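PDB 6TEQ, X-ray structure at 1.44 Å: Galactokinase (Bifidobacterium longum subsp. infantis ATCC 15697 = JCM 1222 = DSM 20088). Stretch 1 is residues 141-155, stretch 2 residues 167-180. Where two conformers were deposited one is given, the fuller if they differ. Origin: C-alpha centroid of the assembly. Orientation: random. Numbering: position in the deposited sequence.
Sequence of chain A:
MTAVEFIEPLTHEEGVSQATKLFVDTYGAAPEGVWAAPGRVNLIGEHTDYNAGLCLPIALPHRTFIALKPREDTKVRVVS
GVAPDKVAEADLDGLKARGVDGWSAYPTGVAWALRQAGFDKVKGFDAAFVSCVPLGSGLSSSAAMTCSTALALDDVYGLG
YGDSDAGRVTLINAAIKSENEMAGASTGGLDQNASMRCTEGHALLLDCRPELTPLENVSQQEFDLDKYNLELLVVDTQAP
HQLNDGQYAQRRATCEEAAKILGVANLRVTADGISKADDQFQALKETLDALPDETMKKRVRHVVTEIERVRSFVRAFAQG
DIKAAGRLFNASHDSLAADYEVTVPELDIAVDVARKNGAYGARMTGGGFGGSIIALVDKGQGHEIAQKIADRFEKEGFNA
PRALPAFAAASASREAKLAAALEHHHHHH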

# COMPACT_ATOMS: atom_id res chain seq x y z
N SER A 141 3.06 -4.53 -3.61
CA SER A 141 4.31 -4.97 -4.29
C SER A 141 4.89 -3.74 -5.02
O SER A 141 6.12 -3.57 -5.05
N SER A 142 4.07 -2.88 -5.58
CA SER A 142 4.57 -1.71 -6.37
C SER A 142 5.45 -0.77 -5.50
O SER A 142 6.50 -0.28 -5.98
N ALA A 143 5.00 -0.47 -4.29
CA ALA A 143 5.72 0.39 -3.33
C ALA A 143 6.89 -0.35 -2.76
O ALA A 143 7.90 0.24 -2.50
N ALA A 144 6.74 -1.65 -2.48
CA ALA A 144 7.88 -2.40 -1.95
C ALA A 144 9.01 -2.29 -2.97
O ALA A 144 10.16 -2.18 -2.56
N MET A 145 8.71 -2.35 -4.26
CA MET A 145 9.79 -2.28 -5.28
C MET A 145 10.36 -0.85 -5.35
O MET A 145 11.60 -0.68 -5.43
N THR A 146 9.52 0.14 -5.43
CA THR A 146 9.99 1.53 -5.59
C THR A 146 10.69 1.99 -4.32
O THR A 146 11.70 2.69 -4.43
N CYS A 147 10.19 1.68 -3.14
CA CYS A 147 10.78 2.15 -1.88
C CYS A 147 12.09 1.42 -1.56
O CYS A 147 13.05 2.09 -1.09
N SER A 148 12.17 0.13 -1.89
CA SER A 148 13.47 -0.60 -1.65
C SER A 148 14.53 0.01 -2.57
O SER A 148 15.62 0.23 -2.12
N THR A 149 14.14 0.35 -3.80
CA THR A 149 15.11 0.93 -4.78
C THR A 149 15.50 2.33 -4.28
O THR A 149 16.67 2.65 -4.36
N ALA A 150 14.56 3.12 -3.81
CA ALA A 150 14.82 4.52 -3.37
C ALA A 150 15.76 4.45 -2.18
O ALA A 150 16.71 5.22 -2.12
N LEU A 151 15.56 3.50 -1.25
CA LEU A 151 16.44 3.43 -0.07
C LEU A 151 17.84 2.99 -0.52
O LEU A 151 18.84 3.54 -0.01
N ALA A 152 17.91 2.01 -1.40
CA ALA A 152 19.21 1.48 -1.87
C ALA A 152 19.96 2.61 -2.58
O ALA A 152 21.17 2.78 -2.31
N LEU A 153 19.32 3.36 -3.48
CA LEU A 153 20.00 4.43 -4.22
C LEU A 153 20.47 5.52 -3.26
O LEU A 153 21.56 6.05 -3.47
N ASP A 154 19.63 5.90 -2.32
CA ASP A 154 20.00 6.93 -1.33
C ASP A 154 21.28 6.50 -0.62
O ASP A 154 22.14 7.34 -0.37
N ASP A 155 21.34 5.25 -0.23
CA ASP A 155 22.50 4.71 0.49
C ASP A 155 23.72 4.74 -0.41
O ASP A 155 24.73 5.36 0.05
N GLY A 167 13.68 12.59 6.39
CA GLY A 167 14.49 12.40 5.18
C GLY A 167 13.80 11.41 4.24
O GLY A 167 13.76 11.61 3.03
N ARG A 168 13.24 10.35 4.81
CA ARG A 168 12.65 9.32 3.95
C ARG A 168 11.49 9.89 3.13
O ARG A 168 11.19 9.32 2.07
N VAL A 169 10.87 11.02 3.54
CA VAL A 169 9.79 11.60 2.71
C VAL A 169 10.33 12.00 1.32
O VAL A 169 9.60 11.92 0.32
N THR A 170 11.56 12.47 1.24
CA THR A 170 12.16 12.76 -0.08
C THR A 170 12.16 11.50 -0.95
O THR A 170 11.84 11.55 -2.14
N LEU A 171 12.53 10.37 -0.37
CA LEU A 171 12.62 9.07 -1.09
C LEU A 171 11.23 8.54 -1.42
O LEU A 171 11.04 8.09 -2.52
N ILE A 172 10.30 8.68 -0.48
CA ILE A 172 8.87 8.45 -0.74
C ILE A 172 8.39 9.21 -1.95
O ILE A 172 7.69 8.63 -2.83
N ASN A 173 8.70 10.50 -2.01
CA ASN A 173 8.19 11.33 -3.12
C ASN A 173 8.79 10.83 -4.44
O ASN A 173 8.05 10.82 -5.45
N ALA A 174 10.05 10.39 -4.44
CA ALA A 174 10.68 9.86 -5.66
C ALA A 174 9.96 8.58 -6.08
O ALA A 174 9.77 8.32 -7.27
N ALA A 175 9.64 7.72 -5.11
CA ALA A 175 8.95 6.43 -5.38
C ALA A 175 7.57 6.69 -5.99
O ALA A 175 7.15 6.01 -6.97
N ILE A 176 6.79 7.57 -5.36
CA ILE A 176 5.48 8.00 -5.88
C ILE A 176 5.65 8.55 -7.30
O ILE A 176 4.85 8.15 -8.17
N LYS A 177 6.62 9.42 -7.52
CA LYS A 177 6.78 10.02 -8.87
C LYS A 177 7.14 8.95 -9.91
O LYS A 177 6.62 9.01 -11.03
N SER A 178 7.98 7.99 -9.54
CA SER A 178 8.30 6.89 -10.45
C SER A 178 7.01 6.20 -10.92
O SER A 178 6.78 5.99 -12.12
N GLU A 179 6.21 5.80 -9.97
CA GLU A 179 5.01 5.02 -10.28
C GLU A 179 4.11 5.89 -11.14
O GLU A 179 3.78 5.47 -12.25
N ASN A 180 3.77 7.09 -10.67
CA ASN A 180 2.80 7.96 -11.37
C ASN A 180 3.29 8.36 -12.78
O ASN A 180 2.50 8.25 -13.75

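The helices 141-155 and 167-180 cross at 130° between their N-to-C directions, with axes 8.8 Å apart at closest approach and with Thr146, Ala150 and Ala175 among the residues at the crossing. Thr146 and Ala175, whose CA atoms lie 5.0 Å apart, point toward each other's helix, as do Ala150 and Leu171.

Apolar packing dominates. Ala150 CB lies 4.0 Å from Leu171 CB and 3.8 Å from Leu171 O, so the methyl rests against backbone as well as side chain. Leu171 (m, t) is the residue most covered by the opposing helix; its CD1 reaches Asp154 CB at 3.6 Å and Leu151 CD1 at 4.2 Å. Cys147 (m) leaves its backbone sideways, yet SG comes within 4.0 Å of Ala175 CB. Leu151 (t, p) also starts sideways, but its end approaches the partner helix, where CD1 covers one face of the Arg168 guanidinium, 3.7 Å from Arg168 NH2.

No direct hydrogen bond joins the helices. Thr146, in the p rotamer, turns OG1 back to donate to Ser142 O (3.2 Å) while OG1 packs 3.4 Å from Ala175 CB. Ser142 OG (p) and Glu179 OE2 (t, t) remain 3.8 Å apart; instead, a water bridges the pair, its O lying 3.0 Å from Ser142 OG and donating to Glu179 OE1 at 2.6 Å. Asp154 (t) directs its carboxylate to partners elsewhere in the structure.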

# COMPACT_ATOMS: atom_id res chain seq x y z
CB SER A 141 4.07 -6.13 -5.23
OG SER A 141 3.31 -5.69 -6.36
CB SER A 142 3.41 -0.92 -6.98
OG SER A 142 2.42 -0.73 -5.99
CB ALA A 143 4.84 0.87 -2.18
CB ALA A 144 7.44 -3.83 -1.70
CB MET A 145 9.28 -2.73 -6.65
CG MET A 145 10.31 -2.63 -7.74
SD MET A 145 9.84 -3.55 -9.16
CE MET A 145 10.13 -5.24 -8.64
CB THR A 146 8.90 2.51 -6.05
OG1 THR A 146 7.85 2.49 -5.04
CG2 THR A 146 8.38 2.21 -7.43
CB CYS A 147 9.75 2.05 -0.75
SG CYS A 147 8.41 3.24 -0.98
CB SER A 148 13.37 -2.07 -1.90
OG SER A 148 12.93 -2.40 -3.20
CB THR A 149 14.48 1.02 -6.16
OG1 THR A 149 14.03 -0.25 -6.62
CG2 THR A 149 15.46 1.55 -7.18
CB ALA A 150 13.52 5.23 -3.00
CB LEU A 151 15.86 2.47 0.95
CG LEU A 151 16.45 2.58 2.34
CD1 LEU A 151 16.11 3.90 3.04
CD2 LEU A 151 16.04 1.40 3.16
CB ALA A 152 19.01 0.28 -2.76
CB LEU A 153 19.07 4.99 -5.30
CG LEU A 153 18.85 4.05 -6.47
CD1 LEU A 153 17.71 4.55 -7.38
CD2 LEU A 153 20.15 3.83 -7.29
CB ASP A 154 18.85 7.18 -0.36
CG ASP A 154 19.23 8.06 0.81
OD1 ASP A 154 19.14 9.30 0.60
OD2 ASP A 154 19.74 7.52 1.83
CB ASP A 155 22.13 3.32 1.02
CG ASP A 155 23.09 2.72 2.01
OD1 ASP A 155 24.27 3.04 1.88
OD2 ASP A 155 22.69 1.84 2.75
CB ARG A 168 12.24 8.09 4.74
CG ARG A 168 13.43 7.26 5.11
CD ARG A 168 12.94 6.00 5.80
NE ARG A 168 14.04 5.13 6.07
CZ ARG A 168 13.94 3.84 6.29
NH1 ARG A 168 12.76 3.27 6.45
NH2 ARG A 168 15.02 3.16 6.55
CB VAL A 169 9.11 12.74 3.49
CG1 VAL A 169 8.18 13.52 2.57
CG2 VAL A 169 8.39 12.15 4.72
CB THR A 170 13.55 13.36 0.12
OG1 THR A 170 13.35 14.67 0.72
CG2 THR A 170 14.30 13.49 -1.18
CB LEU A 171 13.38 8.10 -0.22
CG LEU A 171 14.79 8.54 0.15
CD1 LEU A 171 15.48 7.52 0.96
CD2 LEU A 171 15.62 8.96 -1.02
CB ILE A 172 8.05 8.74 0.51
CG1 ILE A 172 8.34 7.67 1.55
CG2 ILE A 172 6.60 8.80 0.19
CD1 ILE A 172 7.93 8.10 2.94
CB ASN A 173 8.46 12.80 -2.86
CG ASN A 173 7.53 13.36 -1.81
OD1 ASN A 173 6.44 12.77 -1.57
ND2 ASN A 173 7.92 14.51 -1.26
CB ALA A 174 12.15 9.62 -5.43
CB ALA A 175 8.87 5.65 -4.13
CB ILE A 176 4.84 9.02 -4.94
CG1 ILE A 176 4.56 8.39 -3.55
CG2 ILE A 176 3.57 9.58 -5.55
CD1 ILE A 176 4.16 9.44 -2.53
CB LYS A 177 7.80 11.13 -8.81
CG LYS A 177 8.08 11.75 -10.16
CD LYS A 177 8.89 13.02 -10.02
CE LYS A 177 9.37 13.57 -11.34
NZ LYS A 177 9.90 14.94 -11.15
CB SER A 178 9.22 5.88 -9.81
OG SER A 178 9.40 4.86 -10.74
CB GLU A 179 4.33 4.55 -8.99
CG GLU A 179 3.14 3.66 -9.27
CD GLU A 179 2.70 2.82 -8.10
OE1 GLU A 179 3.39 2.87 -7.08
OE2 GLU A 179 1.64 2.18 -8.23
CB ASN A 180 2.50 9.22 -10.60
CG ASN A 180 1.46 9.01 -9.54
OD1 ASN A 180 0.34 8.63 -9.79
ND2 ASN A 180 1.79 9.44 -8.36
O HOH W 1 2.40 2.00 -4.79